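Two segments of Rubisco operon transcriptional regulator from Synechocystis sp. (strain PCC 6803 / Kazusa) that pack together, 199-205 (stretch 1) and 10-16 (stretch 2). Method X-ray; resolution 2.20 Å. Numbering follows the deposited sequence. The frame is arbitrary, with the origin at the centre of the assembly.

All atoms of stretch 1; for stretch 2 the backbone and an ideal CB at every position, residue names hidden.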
# COMPACT_ATOMS: atom_id res chain seq x y z
N VAL A 199 14.37 -3.63 -25.52
CA VAL A 199 15.30 -2.50 -25.47
C VAL A 199 14.86 -1.47 -24.44
O VAL A 199 15.69 -0.82 -23.82
CB VAL A 199 15.44 -1.84 -26.89
CG1 VAL A 199 14.07 -1.51 -27.51
CG2 VAL A 199 16.36 -0.62 -26.86
N ILE A 200 13.54 -1.33 -24.26
CA ILE A 200 12.98 -0.42 -23.24
C ILE A 200 13.38 -0.93 -21.84
O ILE A 200 14.02 -0.22 -21.05
CB ILE A 200 11.44 -0.35 -23.29
CG1 ILE A 200 10.92 -0.05 -24.69
CG2 ILE A 200 10.95 0.70 -22.31
CD1 ILE A 200 9.73 -0.92 -25.09
N THR A 201 13.01 -2.19 -21.59
CA THR A 201 13.41 -2.96 -20.42
C THR A 201 14.92 -2.91 -20.16
O THR A 201 15.38 -2.62 -19.03
CB THR A 201 13.02 -4.43 -20.59
OG1 THR A 201 11.63 -4.51 -20.87
CG2 THR A 201 13.34 -5.23 -19.32
N GLN A 202 15.71 -3.18 -21.20
CA GLN A 202 17.16 -3.15 -21.03
C GLN A 202 17.58 -1.73 -20.67
O GLN A 202 18.52 -1.52 -19.87
CB GLN A 202 17.90 -3.62 -22.30
CG GLN A 202 19.42 -3.64 -22.15
CD GLN A 202 19.86 -4.73 -21.19
OE1 GLN A 202 19.41 -5.86 -21.28
NE2 GLN A 202 20.72 -4.38 -20.25
N THR A 203 16.92 -0.74 -21.24
CA THR A 203 17.35 0.67 -20.98
C THR A 203 17.07 1.03 -19.50
O THR A 203 17.85 1.71 -18.86
CB THR A 203 16.60 1.69 -21.88
OG1 THR A 203 16.58 1.22 -23.24
CG2 THR A 203 17.22 3.06 -21.80
N PHE A 204 15.94 0.56 -18.98
CA PHE A 204 15.54 0.90 -17.61
C PHE A 204 16.51 0.28 -16.62
O PHE A 204 16.96 0.93 -15.68
CB PHE A 204 14.09 0.46 -17.27
CG PHE A 204 13.73 0.76 -15.84
CD1 PHE A 204 13.58 2.08 -15.41
CD2 PHE A 204 13.67 -0.25 -14.89
CE1 PHE A 204 13.32 2.37 -14.08
CE2 PHE A 204 13.41 0.05 -13.55
CZ PHE A 204 13.23 1.36 -13.16
N LEU A 205 16.85 -0.98 -16.90
CA LEU A 205 17.72 -1.81 -16.08
C LEU A 205 19.06 -1.16 -15.89
O LEU A 205 19.55 -1.01 -14.75
CB LEU A 205 17.83 -3.19 -16.73
CG LEU A 205 18.67 -4.28 -16.04
CD1 LEU A 205 18.23 -4.53 -14.59
CD2 LEU A 205 18.61 -5.60 -16.83
N UNK A 10 8.85 5.45 -28.33
CA UNK A 10 7.62 4.89 -27.71
C UNK A 10 7.93 3.53 -27.03
O UNK A 10 9.08 3.07 -27.10
CB UNK A 10 6.52 4.71 -28.76
N UNK A 11 6.94 2.95 -26.32
CA UNK A 11 7.02 1.60 -25.71
C UNK A 11 6.46 1.51 -24.28
O UNK A 11 6.51 2.48 -23.54
CB UNK A 11 8.48 1.14 -25.69
N UNK A 12 5.95 0.34 -23.90
CA UNK A 12 5.49 0.09 -22.53
C UNK A 12 6.50 -0.73 -21.69
O UNK A 12 6.96 -1.77 -22.13
CB UNK A 12 4.15 -0.64 -22.57
N UNK A 13 6.85 -0.24 -20.50
CA UNK A 13 7.64 -1.00 -19.50
C UNK A 13 6.73 -1.47 -18.38
O UNK A 13 6.02 -0.65 -17.80
CB UNK A 13 8.78 -0.15 -18.93
N UNK A 14 6.72 -2.77 -18.10
CA UNK A 14 5.89 -3.38 -17.04
C UNK A 14 6.78 -3.83 -15.87
O UNK A 14 7.56 -4.78 -16.00
CB UNK A 14 5.10 -4.57 -17.59
N UNK A 15 6.64 -3.13 -14.75
CA UNK A 15 7.38 -3.44 -13.53
C UNK A 15 6.46 -4.01 -12.49
O UNK A 15 5.37 -3.43 -12.18
CB UNK A 15 8.09 -2.20 -12.98
N UNK A 16 6.89 -5.11 -11.90
CA UNK A 16 6.26 -5.54 -10.66
C UNK A 16 7.29 -5.45 -9.53
O UNK A 16 8.45 -5.89 -9.68
CB UNK A 16 5.71 -6.96 -10.79

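Stretch 1 is a helix that presents Ile-200, Thr-201 and Phe-204 to the extended backbone of stretch 2, so what it offers is mostly hydrocarbon; the axes approach to 8.2 Å and their directions differ by 57°.

At position 10 the CA-to-CB bond points away from the helix, and nothing of stretch 1 lies within 5.5 Å of the ideal CB. Many side chains would suit, polar ones especially. The residue is Gln-10, whose side chain makes no contact with the helix; its carbonyl O is what comes near, 4.4 Å from CG1 of Ile-200.

Position 11 is far more restrictive. Its ideal CB points toward the helix and falls 2.5 Å from CD1 of Ile-200, a clash. The backbone angles, phi 136° and psi 151°, would also jam a CB against the carbonyl O of position 10, which by itself calls for glycine. Gly-11 satisfies both demands, and with no side chain in the way, CD1 of Ile-200 packs 3.8 Å from its CA.

At position 12 the bond points away again, with nothing of stretch 1 within 5.5 Å of the ideal CB, so a long polar or charged residue is as acceptable as a small one. Arg-12 is found; its side chain makes no contact with the helix, while its carbonyl O lies 4.1 Å from CD1 of Ile-200.

CA of position 13 lies 6.2 Å from CA of Thr-201. The bond runs sideways, but the ideal CB is 4.1 Å from CG2 of Ile-200, and the ring of Phe-204 lies farther along. An aliphatic chain long enough to bend toward the helix, such as leucine, isoleucine or methionine, would suit. Leu-13, with chi1 t and chi2 p, brings CD1 within 4.0 Å of CA of Thr-201, and its CD2 reaches 3.6 Å from CG of Phe-204, approaching the ring obliquely. No hydrogen bond crosses between the stretches; Leu-13 contributes apolar contacts to Ile-200 and Phe-204.

At position 14 the CA-to-CB bond points away, and the ideal CB meets nothing of stretch 1, leaving the choice wide. Arg-14 fits; its end comes nearer than its CB but makes no contact with stretch 1, and NH2 is hydrogen-bonded elsewhere in the structure.

At position 15 the bond turns toward the helix, yet the ideal CB touches nothing within 5.5 Å. A branched or extended apolar chain could bridge the gap to Phe-204. Leu-15 does so: CD2 lies 4.0 Å from CE2 of Phe-204, while CD1 sits over one face of the ring.

Position 16 is out of reach, so stretch 1 does not discriminate between large and small, polar and apolar; the residue is Ala-16, which makes no contact here.

Stretch 2, residues 10-16: QGRLRLA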
# COMPACT_ATOMS: atom_id res chain seq x y z
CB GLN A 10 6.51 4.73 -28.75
CG GLN A 10 5.97 6.04 -29.30
CD GLN A 10 4.93 5.83 -30.38
OE1 GLN A 10 4.91 4.80 -31.04
NE2 GLN A 10 4.05 6.82 -30.55
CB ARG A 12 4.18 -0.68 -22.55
CG ARG A 12 3.60 -0.91 -21.16
CD ARG A 12 3.06 0.37 -20.50
NE ARG A 12 1.72 0.70 -20.98
CZ ARG A 12 0.61 0.05 -20.64
NH1 ARG A 12 -0.55 0.42 -21.16
NH2 ARG A 12 0.65 -0.98 -19.80
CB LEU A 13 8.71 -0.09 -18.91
CG LEU A 13 9.49 -0.68 -17.73
CD1 LEU A 13 10.33 -1.91 -18.11
CD2 LEU A 13 10.35 0.44 -17.17
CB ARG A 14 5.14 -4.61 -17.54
CG ARG A 14 3.91 -4.29 -18.36
CD ARG A 14 3.39 -5.53 -19.06
NE ARG A 14 2.91 -5.19 -20.39
CZ ARG A 14 3.70 -4.86 -21.43
NH1 ARG A 14 3.13 -4.54 -22.59
NH2 ARG A 14 5.04 -4.83 -21.31
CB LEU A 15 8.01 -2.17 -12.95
CG LEU A 15 8.85 -1.39 -13.94
CD1 LEU A 15 9.17 -0.02 -13.39
CD2 LEU A 15 10.12 -2.15 -14.28
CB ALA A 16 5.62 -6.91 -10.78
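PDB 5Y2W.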